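Local coordinates for protein oligoribonuclease (Colwellia psychrerythraea, PDB 6A4D) that probably degrades short RNA oligonucleotides as a dimeric exoribonuclease of the RNase H-like DEDD type, here holding nitrophenyl thymidine phosphate, a substrate analogue, at residues A[106-111]-A[133-138]; A[11-16]-A[34-39]; A[138-143]-A[172-177]. The protein carries 1 engineered substitution. One frame throughout, in Å; residues are numbered along the deposited sequence.

Contact 1 of 3, residues A[106-111]-A[133-138]; sequences PMCGNS and RNLDVS. With 9RC (5'-O-[(S)-hydroxy(4-nitrophenoxy)phosphoryl]thymidine), chain C; 9RC (5'-O-[(S)-hydroxy(4-nitrophenoxy)phosphoryl]thymidine), chain F.
Two parallel strands of the exonuclease sheet, 107-109 and 134-136, the latter outermost within this chain, pair here and run out into the pocket that holds 9RC of chain C. Met107 O accepts Leu135 N, Gly109 N reaches Leu135 O almost along the C=O axis, and Gly109 O takes Val137 N at 2.9 Å. At Gly109, phi of 152° would press a CB against the preceding carbonyl. Leu135 CB packs on Cys108 SG (3.7 Å). Asp136, its CG anti to the backbone N, is the N-cap of helix 137-147. Its OD1 is gripped from above the carboxylate plane by Ser138 N and by Ser111 N (2.8 Å), tying both strand ends together; a water joins its OD2 to Ser111 OG. Asn110 ND2 gives a straight bond to Ser138 OG (3.0 Å), nearly in the amide plane, while its OD1 is held by Ser170. Ser138 OG (2.5 Å) and Ser111 OG (3.0 Å) both donate to phosphate oxygen OAO of that 9RC. Arg133 NE and NH2 hold the phosphate of 9RC of chain F, and its NH1 pairs with Glu142 of the second subunit. The arrangement is a parallel strand pair running into an N-capped helix, within an RNase H-like exonuclease fold.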
loop_
_atom_site.group_PDB
_atom_site.type_symbol
_atom_site.label_atom_id
_atom_site.label_comp_id
_atom_site.label_asym_id
_atom_site.label_seq_id
_atom_site.Cartn_x
_atom_site.Cartn_y
_atom_site.Cartn_z
ATOM N N PRO A 106 9.127 2.502 -6.811
ATOM C CA PRO A 106 8.070 1.852 -6.055
ATOM C C PRO A 106 7.375 0.782 -6.915
ATOM O O PRO A 106 7.595 0.705 -8.084
ATOM C CB PRO A 106 7.100 2.978 -5.729
ATOM C CG PRO A 106 7.246 3.938 -6.897
ATOM C CD PRO A 106 8.721 3.841 -7.294
ATOM N N MET A 107 6.637 -0.093 -6.260
ATOM C CA MET A 107 5.725 -1.001 -6.891
ATOM C C MET A 107 4.449 -0.265 -7.238
ATOM O O MET A 107 3.853 0.309 -6.361
ATOM C CB MET A 107 5.475 -2.140 -5.917
ATOM C CG MET A 107 5.006 -3.377 -6.595
ATOM S SD MET A 107 4.642 -4.714 -5.446
ATOM C CE MET A 107 6.300 -5.251 -4.987
ATOM N N CYS A 108 4.009 -0.338 -8.495
ATOM C CA CYS A 108 2.953 0.493 -9.084
ATOM C C CYS A 108 1.752 -0.265 -9.556
ATOM O O CYS A 108 1.852 -1.368 -10.054
ATOM C CB CYS A 108 3.445 1.336 -10.290
ATOM S SG CYS A 108 4.922 2.314 -9.982
ATOM N N GLY A 109 0.588 0.299 -9.269
ATOM C CA GLY A 109 -0.723 -0.291 -9.648
ATOM C C GLY A 109 -1.860 0.049 -8.758
ATOM O O GLY A 109 -1.766 0.868 -7.864
ATOM N N ASN A 110 -2.993 -0.588 -8.984
ATOM C CA ASN A 110 -4.172 -0.285 -8.180
ATOM C C ASN A 110 -4.129 -1.225 -6.971
ATOM O O ASN A 110 -3.963 -2.394 -7.157
ATOM C CB ASN A 110 -5.456 -0.558 -8.978
ATOM C CG ASN A 110 -5.809 0.564 -9.947
ATOM O OD1 ASN A 110 -5.503 0.499 -11.136
ATOM N ND2 ASN A 110 -6.524 1.563 -9.451
ATOM N N SER A 111 -4.340 -0.719 -5.761
ATOM C CA SER A 111 -4.302 -1.533 -4.526
ATOM C C SER A 111 -3.106 -2.484 -4.562
ATOM O O SER A 111 -3.175 -3.695 -4.215
ATOM C CB SER A 111 -5.642 -2.253 -4.284
ATOM O OG SER A 111 -6.581 -1.338 -3.773
ATOM N N ARG A 133 8.431 1.935 -1.044
ATOM C CA ARG A 133 7.140 2.589 -1.280
ATOM C C ARG A 133 6.249 1.929 -2.371
ATOM O O ARG A 133 6.712 1.165 -3.247
ATOM C CB ARG A 133 7.404 4.043 -1.698
ATOM C CG ARG A 133 7.916 4.828 -0.534
ATOM C CD ARG A 133 8.040 6.271 -0.842
ATOM N NE ARG A 133 8.586 6.979 0.298
ATOM C CZ ARG A 133 9.453 8.002 0.214
ATOM N NH1 ARG A 133 9.882 8.415 -0.976
ATOM N NH2 ARG A 133 9.905 8.610 1.315
ATOM N N ASN A 134 4.962 2.220 -2.306
ATOM C CA ASN A 134 4.048 1.817 -3.343
ATOM C C ASN A 134 3.591 3.073 -4.055
ATOM O O ASN A 134 3.510 4.138 -3.471
ATOM C CB ASN A 134 2.877 1.077 -2.734
ATOM C CG ASN A 134 3.314 -0.170 -2.010
ATOM O OD1 ASN A 134 4.217 -0.851 -2.473
ATOM N ND2 ASN A 134 2.654 -0.498 -0.880
ATOM N N LEU A 135 3.299 2.912 -5.325
ATOM C CA LEU A 135 2.605 3.907 -6.087
ATOM C C LEU A 135 1.217 3.313 -6.426
ATOM O O LEU A 135 1.042 2.521 -7.319
ATOM C CB LEU A 135 3.423 4.288 -7.276
ATOM C CG LEU A 135 2.935 5.531 -7.998
ATOM C CD1 LEU A 135 3.919 5.902 -9.080
ATOM C CD2 LEU A 135 1.558 5.342 -8.631
ATOM N N ASP A 136 0.259 3.704 -5.627
ATOM C CA ASP A 136 -1.039 3.089 -5.598
ATOM C C ASP A 136 -2.048 4.038 -6.253
ATOM O O ASP A 136 -2.410 5.007 -5.667
ATOM C CB ASP A 136 -1.412 2.768 -4.126
ATOM C CG ASP A 136 -2.721 1.982 -4.001
ATOM O OD1 ASP A 136 -3.427 1.817 -5.017
ATOM O OD2 ASP A 136 -3.079 1.581 -2.854
ATOM N N VAL A 137 -2.535 3.677 -7.436
ATOM C CA VAL A 137 -3.368 4.487 -8.248
ATOM C C VAL A 137 -4.775 4.646 -7.560
ATOM O O VAL A 137 -5.460 5.692 -7.714
ATOM C CB VAL A 137 -3.457 3.858 -9.655
ATOM C CG1 VAL A 137 -4.562 4.506 -10.500
ATOM C CG2 VAL A 137 -2.095 3.948 -10.346
ATOM N N SER A 138 -5.138 3.651 -6.751
ATOM C CA SER A 138 -6.382 3.682 -6.001
ATOM C C SER A 138 -6.350 4.668 -4.859
ATOM O O SER A 138 -7.392 5.092 -4.449
ATOM C CB SER A 138 -6.733 2.305 -5.444
ATOM O OG SER A 138 -6.797 1.396 -6.488
HETATM O OAJ 9RC C . -7.682 -6.702 -1.601
HETATM C CAE 9RC C . -8.903 -6.698 -1.774
HETATM N NAI 9RC C . -9.741 -6.930 -0.695
HETATM C CAL 9RC C . -11.132 -6.921 -0.866
HETATM O OAS 9RC C . -11.834 -7.138 0.127
HETATM C CAT 9RC C . -11.682 -6.659 -2.130
HETATM C CAU 9RC C . -13.071 -6.626 -2.340
HETATM C CAF 9RC C . -10.820 -6.443 -3.190
HETATM N NAB 9RC C . -9.423 -6.466 -2.987
HETATM C CAA 9RC C . -8.477 -6.257 -4.086
HETATM O OAC 9RC C . -8.466 -4.919 -4.511
HETATM C CAD 9RC C . -8.923 -7.033 -5.299
HETATM C CAH 9RC C . -8.071 -6.425 -6.339
HETATM O OAK 9RC C . -6.885 -7.175 -6.391
HETATM C CAG 9RC C . -7.812 -5.032 -5.788
HETATM C CAR 9RC C . -8.503 -4.052 -6.678
HETATM O OAQ 9RC C . -8.391 -2.795 -6.028
HETATM P PAP 9RC C . -9.064 -1.533 -6.694
HETATM O OAO 9RC C . -8.517 -0.305 -5.819
HETATM O OAN 9RC C . -10.513 -1.642 -6.409
HETATM O OAM 9RC C . -8.577 -1.728 -8.167
HETATM C CAV 9RC C . -8.693 -1.163 -9.432
HETATM C CAW 9RC C . -7.959 -1.750 -10.526
HETATM C CAY 9RC C . -7.999 -1.172 -11.847
HETATM C CBA 9RC C . -8.795 -0.013 -12.103
HETATM N NBB 9RC C . -8.934 0.661 -13.306
HETATM O OBD 9RC C . -10.378 1.174 -13.862
HETATM O OBC 9RC C . -7.797 1.032 -13.989
HETATM C CAZ 9RC C . -9.494 0.507 -11.009
HETATM C CAX 9RC C . -9.466 -0.019 -9.696
HETATM O OAJ 9RC F . 8.666 -0.371 5.164
HETATM C CAE 9RC F . 9.746 0.239 5.206
HETATM N NAI 9RC F . 10.901 -0.336 4.657
HETATM C CAL 9RC F . 12.108 0.372 4.677
HETATM O OAS 9RC F . 13.086 -0.185 4.174
HETATM C CAT 9RC F . 12.180 1.670 5.242
HETATM C CAU 9RC F . 13.405 2.383 5.252
HETATM C CAF 9RC F . 11.021 2.226 5.801
HETATM N NAB 9RC F . 9.806 1.460 5.783
HETATM C CAA 9RC F . 8.521 2.011 6.305
HETATM O OAC 9RC F . 8.506 3.237 5.588
HETATM C CAD 9RC F . 8.490 2.322 7.793
HETATM C CAH 9RC F . 8.238 3.826 7.835
HETATM O OAK 9RC F . 7.179 4.247 8.745
HETATM C CAG 9RC F . 7.790 4.120 6.402
HETATM C CAR 9RC F . 8.237 5.510 6.000
HETATM O OAQ 9RC F . 7.298 5.926 5.044
HETATM P PAP 9RC F . 7.737 6.974 3.911
HETATM O OAO 9RC F . 6.907 6.798 2.537
HETATM O OAN 9RC F . 9.148 6.795 3.521
HETATM O OAM 9RC F . 7.887 8.293 4.475
HETATM C CAV 9RC F . 7.233 9.143 5.241
HETATM C CAW 9RC F . 6.720 8.881 6.518
HETATM C CAY 9RC F . 6.088 9.961 7.158
HETATM C CBA 9RC F . 6.050 11.239 6.530
HETATM N NBB 9RC F . 5.441 12.279 7.074
HETATM O OBD 9RC F . 4.871 12.107 8.687
HETATM O OBC 9RC F . 5.148 13.682 5.896
HETATM C CAZ 9RC F . 6.613 11.463 5.262
HETATM C CAX 9RC F . 7.218 10.410 4.642
HETATM O O HOH W 1 -5.444 0.652 -2.156
#

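Contact 2 of 3, residues A[11-16]-A[34-39]; sequences LIWLDL and IITDSE
Leu11 to Trp13 pair antiparallel with Ile34 to Thr36 in the beta hairpin of strands 11-18 and 28-36. Four backbone bonds satisfy two hydrogen-bonded pairs. Leu11 N gives to Thr36 O and Thr36 N returns to Leu11 O; Trp13 N gives to Ile34 O at 2.8 Å, nearly along the C=O axis, and Ile34 N returns to Trp13 O at 2.9 Å. Between them, Ile12 and Ile35 form the non-hydrogen-bonded pair, where Ile35 CD1 lies beside Ile12 CG1 at 3.9 Å on the opposite face from Trp13 and Thr36. The fifth bond is made by side chains. Trp13, with CG beside its backbone N (chi1 -63°), lays its indole obliquely across Thr36, and NE1 donates to Thr36 OG1 at 3.0 Å, the oxygen standing 21° out of the ring plane. OG1 sits between backbone N and carbonyl carbon (chi1 65°) and donates a hydrogen bond to Asp37 O at 2.9 Å, so the hydroxyl both accepts and donates. Thr36 CG2 also touches Trp13 NE1 at 3.5 Å. A valine here would lose OG1 and would probably leave the indole N-H and Asp37 O without these partners. Ile12 N, facing the other neighbour, is bonded to Ser105 OG. The pair lies inside the sheet: strand 107-109 flanks strand 11-18, strand 42-50 flanks strand 28-36, and helix 163-180 covers the Trp13 face through Ile167 and Ile171.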
loop_
_atom_site.group_PDB
_atom_site.type_symbol
_atom_site.label_atom_id
_atom_site.label_comp_id
_atom_site.label_asym_id
_atom_site.label_seq_id
_atom_site.Cartn_x
_atom_site.Cartn_y
_atom_site.Cartn_z
ATOM N N LEU A 11 9.344 3.486 -13.786
ATOM C CA LEU A 11 8.405 2.859 -12.913
ATOM C C LEU A 11 8.161 1.392 -13.291
ATOM O O LEU A 11 7.922 1.082 -14.455
ATOM C CB LEU A 11 7.118 3.672 -12.945
ATOM C CG LEU A 11 7.289 5.086 -12.447
ATOM C CD1 LEU A 11 6.029 5.845 -12.855
ATOM C CD2 LEU A 11 7.548 5.088 -10.935
ATOM N N ILE A 12 8.127 0.526 -12.275
ATOM C CA ILE A 12 7.703 -0.917 -12.407
ATOM C C ILE A 12 6.245 -1.138 -12.008
ATOM O O ILE A 12 5.850 -0.971 -10.807
ATOM C CB ILE A 12 8.572 -1.818 -11.530
ATOM C CG1 ILE A 12 10.066 -1.591 -11.850
ATOM C CG2 ILE A 12 8.189 -3.274 -11.783
ATOM C CD1 ILE A 12 11.038 -2.498 -11.091
ATOM N N TRP A 13 5.435 -1.477 -13.009
ATOM C CA TRP A 13 4.042 -1.762 -12.845
ATOM C C TRP A 13 3.808 -3.267 -12.839
ATOM O O TRP A 13 4.341 -3.969 -13.666
ATOM C CB TRP A 13 3.236 -1.192 -13.985
ATOM C CG TRP A 13 3.331 0.264 -14.019
ATOM C CD1 TRP A 13 4.368 1.010 -14.458
ATOM C CD2 TRP A 13 2.354 1.147 -13.582
ATOM N NE1 TRP A 13 4.088 2.330 -14.327
ATOM C CE2 TRP A 13 2.841 2.452 -13.809
ATOM C CE3 TRP A 13 1.065 0.985 -13.060
ATOM C CZ2 TRP A 13 2.140 3.576 -13.458
ATOM C CZ3 TRP A 13 0.343 2.144 -12.741
ATOM C CH2 TRP A 13 0.891 3.405 -12.933
ATOM N N LEU A 14 2.993 -3.766 -11.925
ATOM C CA LEU A 14 2.627 -5.155 -12.014
ATOM C C LEU A 14 1.242 -5.487 -11.581
ATOM O O LEU A 14 0.540 -4.715 -10.913
ATOM C CB LEU A 14 3.644 -5.997 -11.290
ATOM C CG LEU A 14 3.958 -5.727 -9.847
ATOM C CD1 LEU A 14 2.943 -6.426 -8.998
ATOM C CD2 LEU A 14 5.337 -6.289 -9.515
ATOM N N ASP A 15 0.821 -6.668 -11.976
ATOM C CA ASP A 15 -0.443 -7.172 -11.509
ATOM C C ASP A 15 -0.299 -8.660 -11.336
ATOM O O ASP A 15 0.448 -9.286 -12.068
ATOM C CB ASP A 15 -1.558 -6.812 -12.483
ATOM C CG ASP A 15 -2.935 -7.355 -12.049
ATOM O OD1 ASP A 15 -3.364 -7.025 -10.914
ATOM O OD2 ASP A 15 -3.555 -8.115 -12.849
ATOM N N LEU A 16 -1.019 -9.191 -10.341
ATOM C CA LEU A 16 -0.993 -10.600 -9.976
ATOM C C LEU A 16 -2.410 -11.133 -9.919
ATOM O O LEU A 16 -3.345 -10.414 -9.588
ATOM C CB LEU A 16 -0.417 -10.780 -8.569
ATOM C CG LEU A 16 1.063 -10.552 -8.278
ATOM C CD1 LEU A 16 1.469 -11.142 -6.931
ATOM C CD2 LEU A 16 1.972 -11.117 -9.329
ATOM N N ILE A 34 4.912 -4.426 -16.443
ATOM C CA ILE A 34 5.179 -3.409 -17.472
ATOM C C ILE A 34 6.087 -2.355 -16.867
ATOM O O ILE A 34 5.941 -1.958 -15.723
ATOM C CB ILE A 34 3.863 -2.824 -17.999
ATOM C CG1 ILE A 34 3.176 -3.902 -18.821
ATOM C CG2 ILE A 34 4.102 -1.543 -18.802
ATOM C CD1 ILE A 34 1.928 -3.496 -19.556
ATOM N N ILE A 35 7.055 -1.925 -17.647
ATOM C CA ILE A 35 7.924 -0.828 -17.301
ATOM C C ILE A 35 7.483 0.401 -18.085
ATOM O O ILE A 35 7.274 0.299 -19.284
ATOM C CB ILE A 35 9.354 -1.155 -17.723
ATOM C CG1 ILE A 35 9.787 -2.509 -17.117
ATOM C CG2 ILE A 35 10.299 -0.035 -17.316
ATOM C CD1 ILE A 35 10.189 -2.425 -15.658
ATOM N N THR A 36 7.340 1.541 -17.415
ATOM C CA THR A 36 7.041 2.842 -18.073
ATOM C C THR A 36 8.110 3.786 -17.672
ATOM O O THR A 36 8.812 3.532 -16.711
ATOM C CB THR A 36 5.749 3.514 -17.617
ATOM O OG1 THR A 36 5.864 3.874 -16.250
ATOM C CG2 THR A 36 4.569 2.665 -17.778
ATOM N N ASP A 37 8.251 4.898 -18.388
ATOM C CA ASP A 37 9.119 5.970 -17.881
ATOM C C ASP A 37 8.326 6.768 -16.841
ATOM O O ASP A 37 7.118 6.514 -16.581
ATOM C CB ASP A 37 9.625 6.897 -19.018
ATOM C CG ASP A 37 8.498 7.599 -19.792
ATOM O OD1 ASP A 37 7.338 7.695 -19.266
ATOM O OD2 ASP A 37 8.771 8.054 -20.941
ATOM N N SER A 38 8.964 7.778 -16.286
ATOM C CA SER A 38 8.299 8.583 -15.264
ATOM C C SER A 38 7.107 9.375 -15.819
ATOM O O SER A 38 6.277 9.844 -15.043
ATOM C CB SER A 38 9.292 9.504 -14.588
ATOM O OG SER A 38 9.705 10.464 -15.513
ATOM N N GLU A 39 7.026 9.521 -17.148
ATOM C CA GLU A 39 5.933 10.246 -17.791
ATOM C C GLU A 39 4.885 9.288 -18.336
ATOM O O GLU A 39 4.036 9.681 -19.092
ATOM C CB GLU A 39 6.494 11.226 -18.876
ATOM C CG GLU A 39 7.442 12.322 -18.334
ATOM C CD GLU A 39 7.623 13.550 -19.268
ATOM O OE1 GLU A 39 7.294 13.480 -20.471
ATOM O OE2 GLU A 39 8.087 14.630 -18.824
#

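Contact 3 of 3, residues A[138-143]-A[172-177]; sequences STIKEL and AELKVY. With 9RC (5'-O-[(S)-hydroxy(4-nitrophenoxy)phosphoryl]thymidine), chain C.
Helix segments 138-143 and 172-177 run in roughly the same direction at 44°, their axes 10.5 Å apart at closest approach, so side chains, not backbone, make the contact. Ile140 and Tyr177 slide past each other in opposite directions: CG2 of Ile140, anti to its backbone N, lies over one face of the Tyr177 ring, 3.8 Å from the centroid, in a CH-pi contact. The other Ile140 branch ends in CD1, which meets Leu174 CD1 at 3.4 Å, a tight methyl contact with the two side chains crossing at about a right angle. Toward the ligand the contact turns polar. Glu173 stretches out with CG anti to its backbone N, and its OE2 takes two donors. Tyr177 OH, one helical turn on, donates to the anti lone pair in a very short bond of 2.5 Å; Lys141 NZ comes from above the carboxylate plane in a salt bridge of 2.9 Å. Lys141 gets there by bending at chi3 (-58°) and chi4 (-68°), and its CG lies 3.4 Å from the Tyr177 hydroxyl. The other carboxylate oxygen, OE1, accepts from Asn110 ND2. The nitrophenyl group of 9RC of chain C lies beside Lys141 and Glu173, with Lys141 NZ 3.0 Å from its ring carbon CAZ. With a lysine and a tyrosine hydroxyl both at OE2, Glu173 is likely to stay ionised, and the charge of Lys141 would be partly balanced in the ligand pocket.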
loop_
_atom_site.group_PDB
_atom_site.type_symbol
_atom_site.label_atom_id
_atom_site.label_comp_id
_atom_site.label_asym_id
_atom_site.label_seq_id
_atom_site.Cartn_x
_atom_site.Cartn_y
_atom_site.Cartn_z
ATOM N N SER A 138 -5.138 3.651 -6.751
ATOM C CA SER A 138 -6.382 3.682 -6.001
ATOM C C SER A 138 -6.350 4.668 -4.859
ATOM O O SER A 138 -7.392 5.092 -4.449
ATOM C CB SER A 138 -6.733 2.305 -5.444
ATOM O OG SER A 138 -6.797 1.396 -6.488
ATOM N N THR A 139 -5.184 5.059 -4.386
ATOM C CA THR A 139 -5.088 6.216 -3.492
ATOM C C THR A 139 -5.614 7.427 -4.191
ATOM O O THR A 139 -6.349 8.212 -3.607
ATOM C CB THR A 139 -3.622 6.470 -3.075
ATOM O OG1 THR A 139 -3.273 5.507 -2.072
ATOM C CG2 THR A 139 -3.339 7.921 -2.601
ATOM N N ILE A 140 -5.267 7.570 -5.460
ATOM C CA ILE A 140 -5.620 8.792 -6.213
ATOM C C ILE A 140 -7.082 8.674 -6.543
ATOM O O ILE A 140 -7.780 9.644 -6.479
ATOM C CB ILE A 140 -4.794 8.986 -7.511
ATOM C CG1 ILE A 140 -3.308 9.028 -7.135
ATOM C CG2 ILE A 140 -5.139 10.342 -8.191
ATOM C CD1 ILE A 140 -2.486 8.527 -8.258
ATOM N N LYS A 141 -7.525 7.457 -6.830
ATOM C CA LYS A 141 -8.970 7.229 -6.937
ATOM C C LYS A 141 -9.797 7.637 -5.722
ATOM O O LYS A 141 -10.840 8.290 -5.856
ATOM C CB LYS A 141 -9.248 5.784 -7.289
ATOM C CG LYS A 141 -10.625 5.604 -7.907
ATOM C CD LYS A 141 -11.174 4.228 -7.576
ATOM C CE LYS A 141 -10.262 3.104 -8.056
ATOM N NZ LYS A 141 -10.210 3.028 -9.533
ATOM N N GLU A 142 -9.314 7.308 -4.533
ATOM C CA GLU A 142 -10.004 7.744 -3.337
ATOM C C GLU A 142 -9.958 9.266 -3.141
ATOM O O GLU A 142 -10.944 9.808 -2.661
ATOM C CB GLU A 142 -9.499 7.024 -2.130
ATOM C CG GLU A 142 -9.832 5.499 -2.123
ATOM C CD GLU A 142 -11.345 5.243 -1.939
ATOM O OE1 GLU A 142 -11.938 5.922 -1.083
ATOM O OE2 GLU A 142 -11.939 4.406 -2.681
ATOM N N LEU A 143 -8.859 9.954 -3.494
ATOM C CA LEU A 143 -8.851 11.396 -3.477
ATOM C C LEU A 143 -9.809 11.966 -4.496
ATOM O O LEU A 143 -10.503 12.944 -4.213
ATOM C CB LEU A 143 -7.451 11.994 -3.582
ATOM C CG LEU A 143 -6.535 11.539 -2.415
ATOM C CD1 LEU A 143 -5.080 11.823 -2.643
ATOM C CD2 LEU A 143 -6.930 12.101 -1.058
ATOM N N ALA A 172 -3.416 3.636 -17.600
ATOM C CA ALA A 172 -4.323 4.532 -18.278
ATOM C C ALA A 172 -5.088 5.342 -17.272
ATOM O O ALA A 172 -5.296 6.514 -17.500
ATOM C CB ALA A 172 -5.250 3.771 -19.224
ATOM N N GLU A 173 -5.501 4.740 -16.161
ATOM C CA GLU A 173 -6.226 5.484 -15.142
ATOM C C GLU A 173 -5.387 6.662 -14.591
ATOM O O GLU A 173 -5.888 7.737 -14.397
ATOM C CB GLU A 173 -6.692 4.584 -13.995
ATOM C CG GLU A 173 -7.525 5.302 -12.919
ATOM C CD GLU A 173 -7.866 4.383 -11.727
ATOM O OE1 GLU A 173 -7.587 3.160 -11.808
ATOM O OE2 GLU A 173 -8.389 4.893 -10.693
ATOM N N LEU A 174 -4.115 6.425 -14.361
ATOM C CA LEU A 174 -3.202 7.400 -13.815
ATOM C C LEU A 174 -2.913 8.521 -14.815
ATOM O O LEU A 174 -2.760 9.666 -14.414
ATOM C CB LEU A 174 -1.909 6.743 -13.317
ATOM C CG LEU A 174 -0.864 7.681 -12.700
ATOM C CD1 LEU A 174 -1.357 8.396 -11.454
ATOM C CD2 LEU A 174 0.430 6.946 -12.409
ATOM N N LYS A 175 -2.928 8.180 -16.091
ATOM C CA LYS A 175 -2.755 9.143 -17.200
ATOM C C LYS A 175 -3.921 10.112 -17.220
ATOM O O LYS A 175 -3.782 11.312 -17.332
ATOM C CB LYS A 175 -2.675 8.402 -18.520
ATOM C CG LYS A 175 -1.327 7.928 -18.938
ATOM C CD LYS A 175 -1.308 7.738 -20.473
ATOM C CE LYS A 175 0.089 7.396 -21.045
ATOM N NZ LYS A 175 0.399 5.938 -21.329
ATOM N N VAL A 176 -5.093 9.564 -17.022
ATOM C CA VAL A 176 -6.252 10.375 -16.860
ATOM C C VAL A 176 -6.086 11.333 -15.702
ATOM O O VAL A 176 -6.335 12.560 -15.872
ATOM C CB VAL A 176 -7.542 9.500 -16.777
ATOM C CG1 VAL A 176 -8.741 10.253 -16.222
ATOM C CG2 VAL A 176 -7.830 8.924 -18.136
ATOM N N TYR A 177 -5.718 10.825 -14.527
ATOM C CA TYR A 177 -5.519 11.760 -13.367
ATOM C C TYR A 177 -4.439 12.786 -13.636
ATOM O O TYR A 177 -4.563 13.937 -13.298
ATOM C CB TYR A 177 -5.166 11.014 -12.056
ATOM C CG TYR A 177 -6.206 10.028 -11.603
ATOM C CD1 TYR A 177 -7.564 10.332 -11.658
ATOM C CD2 TYR A 177 -5.834 8.779 -11.116
ATOM C CE1 TYR A 177 -8.523 9.432 -11.240
ATOM C CE2 TYR A 177 -6.781 7.857 -10.701
ATOM C CZ TYR A 177 -8.124 8.166 -10.802
ATOM O OH TYR A 177 -9.048 7.269 -10.416
HETATM O OAJ 9RC C . -7.682 -6.702 -1.601
HETATM C CAE 9RC C . -8.903 -6.698 -1.774
HETATM N NAI 9RC C . -9.741 -6.930 -0.695
HETATM C CAL 9RC C . -11.132 -6.921 -0.866
HETATM O OAS 9RC C . -11.834 -7.138 0.127
HETATM C CAT 9RC C . -11.682 -6.659 -2.130
HETATM C CAU 9RC C . -13.071 -6.626 -2.340
HETATM C CAF 9RC C . -10.820 -6.443 -3.190
HETATM N NAB 9RC C . -9.423 -6.466 -2.987
HETATM C CAA 9RC C . -8.477 -6.257 -4.086
HETATM O OAC 9RC C . -8.466 -4.919 -4.511
HETATM C CAD 9RC C . -8.923 -7.033 -5.299
HETATM C CAH 9RC C . -8.071 -6.425 -6.339
HETATM O OAK 9RC C . -6.885 -7.175 -6.391
HETATM C CAG 9RC C . -7.812 -5.032 -5.788
HETATM C CAR 9RC C . -8.503 -4.052 -6.678
HETATM O OAQ 9RC C . -8.391 -2.795 -6.028
HETATM P PAP 9RC C . -9.064 -1.533 -6.694
HETATM O OAO 9RC C . -8.517 -0.305 -5.819
HETATM O OAN 9RC C . -10.513 -1.642 -6.409
HETATM O OAM 9RC C . -8.577 -1.728 -8.167
HETATM C CAV 9RC C . -8.693 -1.163 -9.432
HETATM C CAW 9RC C . -7.959 -1.750 -10.526
HETATM C CAY 9RC C . -7.999 -1.172 -11.847
HETATM C CBA 9RC C . -8.795 -0.013 -12.103
HETATM N NBB 9RC C . -8.934 0.661 -13.306
HETATM O OBD 9RC C . -10.378 1.174 -13.862
HETATM O OBC 9RC C . -7.797 1.032 -13.989
HETATM C CAZ 9RC C . -9.494 0.507 -11.009
HETATM C CAX 9RC C . -9.466 -0.019 -9.696
#

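Contacts 1 and 2 are parts of one sheet, with centres 10 Å apart: Cys108 N meets Ile12 O at 3.0 Å and Cys108 O meets Leu14 N at 3.2 Å, so strands 11-18 and 107-109 are neighbours and join the two pairings side by side. Contact 3 shares Ser138 with contact 1, where strand 134-136 gives way to helix 137-147, and Asn110 ND2 reaches Glu173 OE1 at 3.0 Å. Contacts 1 and 3 both line 9RC of chain C: Ser111 and Ser138 hold the phosphate, and Asn110, Lys141 and Glu173 lie by the nitrophenyl group. Trp13 joins all three, packing on Cys108, Val137 and Leu174 (CH2 to CD2 3.6 Å). Leu16, ending segment 11-16, belongs to another 9RC pocket.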